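Local coordinates for protein GH5 (Bacteroidetes bacterium AC2a, PDB 4YHG) that probably hydrolyses beta-1,4-glucosidic bonds of cellulose as a family 5 endoglucanase, binding a glucan chain in a pocket of its beta/alpha barrel, at residues I100-D105 and T140-Q145; E160-I165 and R184-W189; A298-S303 and S336-D341. The protein carries 1 engineered substitution. All coordinates share one frame; numbering follows the deposited sequence.

Interaction 1: I100-D105 and T140-Q145. With BGC (beta-D-glucopyranose), chain C.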
loop_
_atom_site.group_PDB
_atom_site.type_symbol
_atom_site.label_atom_id
_atom_site.label_comp_id
_atom_site.label_asym_id
_atom_site.label_seq_id
_atom_site.Cartn_x
_atom_site.Cartn_y
_atom_site.Cartn_z
ATOM N N ILE A 100 -8.476 3.387 -2.873
ATOM C CA ILE A 100 -9.125 2.073 -2.817
ATOM C C ILE A 100 -8.551 1.158 -3.892
ATOM O O ILE A 100 -7.876 1.635 -4.825
ATOM C CB ILE A 100 -10.667 2.163 -2.943
ATOM C CG1 ILE A 100 -11.099 2.871 -4.222
ATOM C CG2 ILE A 100 -11.239 2.884 -1.733
ATOM C CD1 ILE A 100 -12.584 2.837 -4.454
ATOM N N ASN A 101 -8.815 -0.149 -3.763
ATOM C CA ASN A 101 -8.172 -1.135 -4.621
ATOM C C ASN A 101 -8.884 -2.491 -4.706
ATOM O O ASN A 101 -9.956 -2.698 -4.155
ATOM C CB ASN A 101 -6.723 -1.363 -4.123
ATOM C CG ASN A 101 -6.657 -2.304 -2.910
ATOM O OD1 ASN A 101 -7.674 -2.758 -2.414
ATOM N ND2 ASN A 101 -5.455 -2.613 -2.451
ATOM N N ILE A 102 -8.253 -3.404 -5.439
ATOM C CA ILE A 102 -8.581 -4.812 -5.409
ATOM C C ILE A 102 -7.465 -5.466 -4.579
ATOM O O ILE A 102 -6.297 -5.447 -4.978
ATOM C CB ILE A 102 -8.617 -5.414 -6.822
ATOM C CG1 ILE A 102 -9.642 -4.668 -7.690
ATOM C CG2 ILE A 102 -8.903 -6.911 -6.738
ATOM C CD1 ILE A 102 -9.961 -5.351 -9.016
ATOM N N HIS A 103 -7.818 -6.033 -3.419
ATOM C CA HIS A 103 -6.798 -6.455 -2.445
ATOM C C HIS A 103 -6.629 -7.985 -2.396
ATOM O O HIS A 103 -5.986 -8.538 -3.291
ATOM C CB HIS A 103 -7.088 -5.838 -1.077
ATOM C CG HIS A 103 -5.897 -5.799 -0.167
ATOM N ND1 HIS A 103 -4.907 -4.842 -0.268
ATOM C CD2 HIS A 103 -5.548 -6.592 0.874
ATOM C CE1 HIS A 103 -3.996 -5.058 0.659
ATOM N NE2 HIS A 103 -4.358 -6.118 1.361
ATOM N N HIS A 104 -7.203 -8.685 -1.416
ATOM C CA HIS A 104 -6.871 -10.120 -1.289
ATOM C C HIS A 104 -7.376 -11.041 -2.382
ATOM O O HIS A 104 -6.937 -12.179 -2.470
ATOM C CB HIS A 104 -7.151 -10.690 0.116
ATOM C CG HIS A 104 -6.156 -10.225 1.127
ATOM N ND1 HIS A 104 -4.801 -10.233 0.881
ATOM C CD2 HIS A 104 -6.312 -9.695 2.359
ATOM C CE1 HIS A 104 -4.161 -9.741 1.923
ATOM N NE2 HIS A 104 -5.054 -9.414 2.838
ATOM N N ASP A 105 -8.261 -10.537 -3.233
ATOM C CA ASP A 105 -8.611 -11.227 -4.481
ATOM C C ASP A 105 -7.344 -11.778 -5.172
ATOM O O ASP A 105 -7.348 -12.906 -5.691
ATOM C CB ASP A 105 -9.351 -10.288 -5.446
ATOM C CG ASP A 105 -10.595 -9.662 -4.830
ATOM O OD1 ASP A 105 -10.444 -8.700 -4.020
ATOM O OD2 ASP A 105 -11.716 -10.111 -5.180
ATOM N N THR A 140 -12.080 -5.960 -15.749
ATOM C CA THR A 140 -12.761 -4.902 -16.507
ATOM C C THR A 140 -14.131 -4.572 -15.876
ATOM O O THR A 140 -14.391 -3.421 -15.515
ATOM C CB THR A 140 -12.902 -5.284 -18.021
ATOM O OG1 THR A 140 -11.617 -5.239 -18.656
ATOM C CG2 THR A 140 -13.852 -4.342 -18.769
ATOM N N MET A 141 -14.987 -5.576 -15.723
ATOM C CA MET A 141 -16.326 -5.355 -15.182
ATOM C C MET A 141 -16.310 -4.766 -13.778
ATOM O O MET A 141 -17.142 -3.919 -13.447
ATOM C CB MET A 141 -17.143 -6.658 -15.194
ATOM C CG MET A 141 -17.541 -7.135 -16.591
ATOM S SD MET A 141 -18.183 -5.807 -17.632
ATOM C CE MET A 141 -18.431 -6.680 -19.185
ATOM N N ILE A 142 -15.373 -5.216 -12.955
ATOM C CA ILE A 142 -15.292 -4.741 -11.577
ATOM C C ILE A 142 -14.857 -3.279 -11.543
ATOM O O ILE A 142 -15.433 -2.474 -10.823
ATOM C CB ILE A 142 -14.378 -5.645 -10.718
ATOM C CG1 ILE A 142 -15.084 -6.985 -10.479
ATOM C CG2 ILE A 142 -14.059 -5.000 -9.362
ATOM C CD1 ILE A 142 -14.253 -8.033 -9.780
ATOM N N TRP A 143 -13.856 -2.922 -12.332
ATOM C CA TRP A 143 -13.376 -1.550 -12.322
ATOM C C TRP A 143 -14.364 -0.602 -12.958
ATOM O O TRP A 143 -14.501 0.527 -12.481
ATOM C CB TRP A 143 -11.968 -1.413 -12.954
ATOM C CG TRP A 143 -10.882 -1.576 -11.932
ATOM C CD1 TRP A 143 -9.918 -2.530 -11.905
ATOM C CD2 TRP A 143 -10.694 -0.786 -10.753
ATOM N NE1 TRP A 143 -9.126 -2.370 -10.798
ATOM C CE2 TRP A 143 -9.593 -1.308 -10.073
ATOM C CE3 TRP A 143 -11.357 0.314 -10.208
ATOM C CZ2 TRP A 143 -9.145 -0.775 -8.868
ATOM C CZ3 TRP A 143 -10.899 0.854 -9.013
ATOM C CH2 TRP A 143 -9.815 0.313 -8.362
ATOM N N LEU A 144 -15.061 -1.053 -14.006
ATOM C CA LEU A 144 -16.164 -0.263 -14.591
ATOM C C LEU A 144 -17.212 0.115 -13.539
ATOM O O LEU A 144 -17.636 1.257 -13.499
ATOM C CB LEU A 144 -16.849 -1.021 -15.740
ATOM C CG LEU A 144 -16.316 -0.864 -17.173
ATOM C CD1 LEU A 144 -17.182 -1.664 -18.142
ATOM C CD2 LEU A 144 -16.255 0.593 -17.639
ATOM N N GLN A 145 -17.607 -0.836 -12.687
ATOM C CA GLN A 145 -18.639 -0.584 -11.669
ATOM C C GLN A 145 -18.137 0.340 -10.564
ATOM O O GLN A 145 -18.830 1.264 -10.140
ATOM C CB GLN A 145 -19.127 -1.886 -11.033
ATOM C CG GLN A 145 -19.954 -2.734 -11.965
ATOM C CD GLN A 145 -20.274 -4.080 -11.376
ATOM O OE1 GLN A 145 -21.153 -4.201 -10.531
ATOM N NE2 GLN A 145 -19.556 -5.107 -11.817
HETATM C C2 BGC C . -0.397 -7.238 2.147
HETATM C C3 BGC C . -1.109 -6.940 3.497
HETATM C C4 BGC C . -0.363 -7.711 4.604
HETATM C C5 BGC C . 1.055 -7.165 4.673
HETATM C C6 BGC C . 1.821 -7.595 5.927
HETATM C C1 BGC C . 1.159 -7.105 2.224
HETATM O O1 BGC C . 1.819 -7.725 1.089
HETATM O O2 BGC C . -0.918 -6.376 1.119
HETATM O O3 BGC C . -2.528 -7.263 3.434
HETATM O O4 BGC C . -0.993 -7.667 5.889
HETATM O O5 BGC C . 1.709 -7.624 3.468
HETATM O O6 BGC C . 2.087 -8.997 5.845
#
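Ile-102 drives its CD1 methyl against the pyrrole part of the Trp-143 indole, meeting Trp-143 NE1 at 3.6 Å and Trp-143 CD1 at 4.0 Å. The isoleucine and the indole cross at a slant. With CG1 set anti to the carbonyl carbon (chi1 -58°) and chi2 extended, Ile-102 also brings CD1 to CG2 of Ile-142, 4.1 Å away. The far rim of the indole is met at its edge by the backbone: CH2 lies 4.2 Å from Ile-100 O. Trp-143 NE1 donates to Thr-161 O, in the loop after strand 157-160. In the TIM barrel of this family 5 enzyme, the contact lays helix 129-149 against the C-terminal end of strand 97-101, and just past that end the chain turns into the glycan pocket. Asn-101 stands behind His-103: its OD1 accepts from Val-62 N, and its ND2 bonds His-103 ND1 in the ring plane (3.2 Å, 168°). NE2 at the other side of the imidazole shares a hydrogen bond of 3.0 Å with O3 of the glucose of chain C. A leucine in place of His-103 would probably leave that O3 without this partner and Asn-101 ND2 without its ring acceptor.

Interaction 2: E160-I165 and R184-W189. Engineered in segment 160-165: Ala-164 (natural residue Glu). With BGC (beta-D-glucopyranose), chain C.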
loop_
_atom_site.group_PDB
_atom_site.type_symbol
_atom_site.label_atom_id
_atom_site.label_comp_id
_atom_site.label_asym_id
_atom_site.label_seq_id
_atom_site.Cartn_x
_atom_site.Cartn_y
_atom_site.Cartn_z
ATOM N N GLU A 160 -6.144 2.253 -6.994
ATOM C CA GLU A 160 -4.949 1.426 -7.138
ATOM C C GLU A 160 -5.392 0.097 -7.787
ATOM O O GLU A 160 -6.191 -0.645 -7.205
ATOM C CB GLU A 160 -4.334 1.246 -5.761
ATOM C CG GLU A 160 -3.152 0.295 -5.637
ATOM C CD GLU A 160 -2.764 0.079 -4.178
ATOM O OE1 GLU A 160 -2.253 1.055 -3.549
ATOM O OE2 GLU A 160 -2.996 -1.046 -3.663
ATOM N N THR A 161 -4.898 -0.179 -9.000
ATOM C CA THR A 161 -5.444 -1.249 -9.842
ATOM C C THR A 161 -5.523 -2.598 -9.157
ATOM O O THR A 161 -6.540 -3.269 -9.223
ATOM C CB THR A 161 -4.610 -1.459 -11.100
ATOM O OG1 THR A 161 -3.230 -1.654 -10.748
ATOM C CG2 THR A 161 -4.741 -0.268 -12.040
ATOM N N LEU A 162 -4.415 -2.998 -8.529
ATOM C CA LEU A 162 -4.235 -4.335 -7.933
ATOM C C LEU A 162 -3.377 -4.186 -6.712
ATOM O O LEU A 162 -2.782 -3.157 -6.526
ATOM C CB LEU A 162 -3.494 -5.249 -8.916
ATOM C CG LEU A 162 -4.257 -5.552 -10.187
ATOM C CD1 LEU A 162 -3.311 -6.026 -11.266
ATOM C CD2 LEU A 162 -5.318 -6.593 -9.881
ATOM N N ASN A 163 -3.281 -5.220 -5.898
ATOM C CA ASN A 163 -2.400 -5.172 -4.741
ATOM C C ASN A 163 -1.023 -5.814 -4.976
ATOM O O ASN A 163 -0.183 -5.224 -5.626
ATOM C CB ASN A 163 -3.094 -5.763 -3.516
ATOM C CG ASN A 163 -2.263 -5.618 -2.257
ATOM O OD1 ASN A 163 -1.616 -4.594 -2.042
ATOM N ND2 ASN A 163 -2.278 -6.630 -1.430
ATOM N N ALA A 164 -0.799 -7.013 -4.459
ATOM C CA ALA A 164 0.527 -7.651 -4.470
ATOM C C ALA A 164 0.371 -9.003 -5.155
ATOM O O ALA A 164 0.038 -10.012 -4.527
ATOM C CB ALA A 164 1.064 -7.809 -3.050
ATOM N N ILE A 165 0.570 -9.004 -6.461
ATOM C CA ILE A 165 0.295 -10.180 -7.254
ATOM C C ILE A 165 1.566 -11.025 -7.327
ATOM O O ILE A 165 2.664 -10.480 -7.474
ATOM C CB ILE A 165 -0.201 -9.785 -8.666
ATOM C CG1 ILE A 165 -1.438 -8.884 -8.575
ATOM C CG2 ILE A 165 -0.538 -11.020 -9.481
ATOM C CD1 ILE A 165 -2.639 -9.499 -7.862
ATOM N N ARG A 184 4.852 -10.132 -17.744
ATOM C CA ARG A 184 4.139 -9.677 -18.917
ATOM C C ARG A 184 2.651 -9.657 -18.649
ATOM O O ARG A 184 1.969 -8.713 -19.059
ATOM C CB ARG A 184 4.459 -10.577 -20.111
ATOM C CG ARG A 184 3.996 -10.039 -21.445
ATOM C CD ARG A 184 4.702 -10.729 -22.604
ATOM N NE ARG A 184 4.588 -12.188 -22.542
ATOM C CZ ARG A 184 5.569 -13.040 -22.210
ATOM N NH1 ARG A 184 6.791 -12.607 -21.891
ATOM N NH2 ARG A 184 5.326 -14.356 -22.199
ATOM N N VAL A 185 2.160 -10.678 -17.940
ATOM C CA VAL A 185 0.732 -10.786 -17.613
ATOM C C VAL A 185 0.325 -9.700 -16.638
ATOM O O VAL A 185 -0.717 -9.065 -16.796
ATOM C CB VAL A 185 0.365 -12.158 -17.023
ATOM C CG1 VAL A 185 -1.047 -12.150 -16.453
ATOM C CG2 VAL A 185 0.483 -13.235 -18.084
ATOM N N LEU A 186 1.136 -9.490 -15.618
ATOM C CA LEU A 186 0.801 -8.487 -14.625
ATOM C C LEU A 186 0.707 -7.099 -15.270
ATOM O O LEU A 186 -0.214 -6.336 -14.989
ATOM C CB LEU A 186 1.817 -8.492 -13.482
ATOM C CG LEU A 186 1.641 -7.352 -12.482
ATOM C CD1 LEU A 186 0.263 -7.384 -11.847
ATOM C CD2 LEU A 186 2.743 -7.396 -11.438
ATOM N N ASN A 187 1.664 -6.771 -16.132
ATOM C CA ASN A 187 1.577 -5.546 -16.919
ATOM C C ASN A 187 0.293 -5.469 -17.763
ATOM O O ASN A 187 -0.296 -4.382 -17.896
ATOM C CB ASN A 187 2.796 -5.396 -17.828
ATOM C CG ASN A 187 4.053 -5.013 -17.066
ATOM O OD1 ASN A 187 4.004 -4.330 -16.038
ATOM N ND2 ASN A 187 5.190 -5.433 -17.581
ATOM N N GLU A 188 -0.133 -6.603 -18.328
ATOM C CA GLU A 188 -1.374 -6.660 -19.104
ATOM C C GLU A 188 -2.601 -6.407 -18.233
ATOM O O GLU A 188 -3.526 -5.714 -18.667
ATOM C CB GLU A 188 -1.518 -8.001 -19.838
ATOM C CG GLU A 188 -0.499 -8.236 -20.961
ATOM C CD GLU A 188 -0.508 -9.670 -21.515
ATOM O OE1 GLU A 188 -1.461 -10.430 -21.198
ATOM O OE2 GLU A 188 0.427 -10.033 -22.288
ATOM N N TRP A 189 -2.619 -6.950 -17.016
ATOM C CA TRP A 189 -3.727 -6.674 -16.091
ATOM C C TRP A 189 -3.789 -5.195 -15.716
ATOM O O TRP A 189 -4.865 -4.607 -15.690
ATOM C CB TRP A 189 -3.644 -7.499 -14.800
ATOM C CG TRP A 189 -3.836 -8.966 -14.961
ATOM C CD1 TRP A 189 -4.209 -9.627 -16.094
ATOM C CD2 TRP A 189 -3.697 -9.961 -13.941
ATOM N NE1 TRP A 189 -4.292 -10.978 -15.847
ATOM C CE2 TRP A 189 -3.986 -11.211 -14.530
ATOM C CE3 TRP A 189 -3.345 -9.920 -12.587
ATOM C CZ2 TRP A 189 -3.928 -12.426 -13.807
ATOM C CZ3 TRP A 189 -3.293 -11.142 -11.860
ATOM C CH2 TRP A 189 -3.583 -12.369 -12.482
HETATM C C2 BGC C . -0.397 -7.238 2.147
HETATM C C3 BGC C . -1.109 -6.940 3.497
HETATM C C4 BGC C . -0.363 -7.711 4.604
HETATM C C5 BGC C . 1.055 -7.165 4.673
HETATM C C6 BGC C . 1.821 -7.595 5.927
HETATM C C1 BGC C . 1.159 -7.105 2.224
HETATM O O1 BGC C . 1.819 -7.725 1.089
HETATM O O2 BGC C . -0.918 -6.376 1.119
HETATM O O3 BGC C . -2.528 -7.263 3.434
HETATM O O4 BGC C . -0.993 -7.667 5.889
HETATM O O5 BGC C . 1.709 -7.624 3.468
HETATM O O6 BGC C . 2.087 -8.997 5.845
#
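Leu-162 and Ile-165 both turn a branch toward the helix through similar first torsions: Leu-162 CG (chi1 -65°) and Ile-165 CG1 (chi1 -56°) each stand anti to their own carbonyl carbon, and the latter placement puts Ile-165 CG2 anti to the backbone N, pointing at Trp-189. From the helix, Leu-186 sends CD1 between the two loop residues. That methyl lies 3.9 Å from Leu-162 CD1 and 4.0 Å from Ile-165 CG1. The two leucines slide past each other in opposite directions, whereas Ile-165 comes across Leu-186 at a slant. Leu-162 CD1 also packs on Trp-189 CB at 3.8 Å and sits at the edge of the indole, near its plane; Ile-165 CG2 approaches the six-membered ring obliquely, 3.6 Å from CZ3 of Trp-189. Val-185 CG1, one turn earlier in the helix, lies over one face of the indole, offset toward its rim near NE1 and CE2. In the beta/alpha barrel these residues join the loop that leaves strand 157-160 to helix 181-199, the helix following it in the chain, with no hydrogen bond between the segments. Leu-139 of helix 129-149 touches both Leu-162 and Trp-189, and the indole NE1 is satisfied by Asn-132. On the other side of the loop, Asn-163 faces the pocket and donates from ND2 to O2 of the chain C glucose in a nearly straight bond (2.9 Å, 173°). Ala-164, next along, is an engineered residue replacing the natural glutamate, which is probably the acid/base of family 5 enzymes; its methyl points away from the helix.

Interaction 3: A298-S303 and S336-D341. With BGC (beta-D-glucopyranose), chain B.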
loop_
_atom_site.group_PDB
_atom_site.type_symbol
_atom_site.label_atom_id
_atom_site.label_comp_id
_atom_site.label_asym_id
_atom_site.label_seq_id
_atom_site.Cartn_x
_atom_site.Cartn_y
_atom_site.Cartn_z
ATOM N N ALA A 298 6.849 -1.118 10.585
ATOM C CA ALA A 298 7.558 -2.037 11.431
ATOM C C ALA A 298 6.697 -2.281 12.660
ATOM O O ALA A 298 6.059 -1.362 13.160
ATOM C CB ALA A 298 8.908 -1.476 11.809
ATOM N N VAL A 299 6.666 -3.523 13.119
ATOM C CA VAL A 299 5.821 -3.911 14.210
ATOM C C VAL A 299 6.304 -3.305 15.532
ATOM O O VAL A 299 7.415 -2.831 15.651
ATOM C CB VAL A 299 5.708 -5.455 14.333
ATOM C CG1 VAL A 299 4.977 -6.040 13.142
ATOM C CG2 VAL A 299 7.081 -6.110 14.472
ATOM N N ARG A 300 5.431 -3.361 16.521
ATOM C CA ARG A 300 5.673 -2.843 17.851
ATOM C C ARG A 300 6.563 -3.754 18.664
ATOM O O ARG A 300 6.459 -4.967 18.534
ATOM C CB ARG A 300 4.321 -2.695 18.563
ATOM C CG ARG A 300 4.411 -2.062 19.944
ATOM C CD ARG A 300 3.046 -1.699 20.536
ATOM N NE ARG A 300 2.401 -2.836 21.152
ATOM C CZ ARG A 300 2.733 -3.360 22.329
ATOM N NH1 ARG A 300 3.744 -2.853 23.024
ATOM N NH2 ARG A 300 2.073 -4.427 22.804
ATOM N N ARG A 301 7.398 -3.165 19.526
ATOM C CA ARG A 301 8.297 -3.923 20.417
ATOM C C ARG A 301 7.831 -3.995 21.879
ATOM O O ARG A 301 7.155 -3.106 22.370
ATOM C CB ARG A 301 9.694 -3.310 20.381
ATOM C CG ARG A 301 10.194 -3.005 18.966
ATOM C CD ARG A 301 10.320 -4.274 18.131
ATOM N NE ARG A 301 9.965 -4.019 16.742
ATOM C CZ ARG A 301 10.516 -4.623 15.692
ATOM N NH1 ARG A 301 11.447 -5.549 15.852
ATOM N NH2 ARG A 301 10.130 -4.289 14.469
ATOM N N ALA A 302 8.239 -5.048 22.585
ATOM C CA ALA A 302 7.845 -5.205 23.991
ATOM C C ALA A 302 8.645 -4.325 24.912
ATOM O O ALA A 302 8.103 -3.831 25.897
ATOM C CB ALA A 302 7.943 -6.657 24.451
ATOM N N SER A 303 9.923 -4.133 24.616
ATOM C CA SER A 303 10.756 -3.311 25.512
ATOM C C SER A 303 10.885 -1.886 24.980
ATOM O O SER A 303 10.948 -1.653 23.775
ATOM C CB SER A 303 12.133 -3.954 25.733
ATOM O OG SER A 303 13.064 -3.505 24.760
ATOM N N SER A 336 -2.761 -4.992 18.597
ATOM C CA SER A 336 -1.975 -4.267 19.600
ATOM C C SER A 336 -0.808 -5.083 20.233
ATOM O O SER A 336 0.014 -4.518 20.966
ATOM C CB SER A 336 -2.904 -3.774 20.714
ATOM O OG SER A 336 -3.520 -4.840 21.399
ATOM N N LYS A 337 -0.737 -6.390 19.960
ATOM C CA LYS A 337 0.362 -7.222 20.438
ATOM C C LYS A 337 1.703 -6.660 19.939
ATOM O O LYS A 337 1.761 -5.922 18.968
ATOM C CB LYS A 337 0.208 -8.680 19.965
ATOM C CG LYS A 337 0.588 -8.906 18.481
ATOM C CD LYS A 337 0.269 -10.320 17.976
ATOM C CE LYS A 337 1.235 -11.365 18.521
ATOM N NZ LYS A 337 2.664 -11.062 18.196
ATOM N N ALA A 338 2.769 -7.043 20.617
ATOM C CA ALA A 338 4.127 -6.719 20.224
ATOM C C ALA A 338 4.642 -7.857 19.397
ATOM O O ALA A 338 4.171 -8.975 19.525
ATOM C CB ALA A 338 5.010 -6.577 21.447
ATOM N N GLY A 339 5.627 -7.556 18.566
ATOM C CA GLY A 339 6.266 -8.551 17.768
ATOM C C GLY A 339 5.451 -8.848 16.541
ATOM O O GLY A 339 4.705 -8.026 16.088
ATOM N N ASN A 340 5.657 -10.049 16.019
ATOM C CA ASN A 340 5.068 -10.531 14.804
ATOM C C ASN A 340 3.633 -10.034 14.613
ATOM O O ASN A 340 2.759 -10.278 15.445
ATOM C CB ASN A 340 5.128 -12.070 14.837
ATOM C CG ASN A 340 4.666 -12.691 13.545
ATOM O OD1 ASN A 340 4.966 -12.197 12.455
ATOM N ND2 ASN A 340 3.910 -13.778 13.659
ATOM N N ASP A 341 3.417 -9.311 13.518
ATOM C CA ASP A 341 2.105 -8.872 13.099
ATOM C C ASP A 341 1.502 -7.764 13.977
ATOM O O ASP A 341 0.318 -7.422 13.837
ATOM C CB ASP A 341 1.151 -10.074 12.988
ATOM C CG ASP A 341 0.217 -9.957 11.794
ATOM O OD1 ASP A 341 0.651 -9.423 10.740
ATOM O OD2 ASP A 341 -0.949 -10.378 11.915
HETATM C C2 BGC B . -1.864 -8.728 7.914
HETATM C C3 BGC B . -2.070 -10.083 8.638
HETATM C C4 BGC B . -2.954 -10.965 7.740
HETATM C C5 BGC B . -2.241 -11.117 6.375
HETATM C C6 BGC B . -2.989 -12.104 5.491
HETATM C C1 BGC B . -1.220 -8.951 6.524
HETATM O O2 BGC B . -1.068 -7.789 8.662
HETATM O O3 BGC B . -2.608 -10.008 9.989
HETATM O O4 BGC B . -3.142 -12.258 8.340
HETATM O O5 BGC B . -2.027 -9.843 5.706
HETATM O O6 BGC B . -2.658 -11.856 4.131
#
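A loop-to-loop contact near the protein surface, held by backbone and arginine hydrogen bonds, joins residues 298-303, which follow strand 291-296, to residues 336-341, which follow strand 327-332. Its backbone link runs from Gly-339 N to Arg-300 O, short and straight at 2.7 Å and 175°. The Arg-300 side chain provides the second link: it bends at chi3 (82°) and grips Ser-336 O side-on, NE at 2.9 Å and NH2 at 2.8 Å. That oxygen lies close to the guanidinium plane; the NH2 bond falls in the carbonyl plane, whereas NE is tilted from it. Ala-338 CB sits over one face of the guanidinium, offset toward its rim, and its methyl also reaches Ala-302 CB at 4.2 Å. Both loops belong to the C-terminal, catalytic end of the TIM barrel, after its seventh and eighth strands, where the glycan binds. Val-299 presses CB against Gly-339 O (3.3 Å) and CG1 against the backbone N of Asp-341. Lys-337 NZ folds over its own loop, donating to the carbonyl oxygens of Ala-338 and Asn-340. The carboxylate of Asp-341 meets the glucose of chain B, whose O3 donates to OD2 at 2.6 Å and whose O2 donates to OD1 at 3.2 Å. Trp-331, Asn-22 and Asn-333 hydrogen-bond the same sugar.

How the interactions relate
Interactions 1 and 2 are neighbours, with centres about 11 Å apart, and they serve the same glucose of chain C: His-103 from one and Asn-163 from the other reach its O3 and O2, and His-103 CE1 packs 3.1 Å from Asn-163 ND2. Behind the pocket, adjacent strands join them through a probable hydrogen bond between Ile-100 O and Glu-160 N, 2.8 Å apart. Glu-295 also hydrogen-bonds that sugar. Interaction 3 stands on the opposite side of the chain's centre, its centre about 32 Å from that of interaction 1, and touches neither. Its Asp-341 binds the chain B glucose, whose C1 lies at bonding distance from O4 of the chain C glucose, so the contacts meet along one glycan.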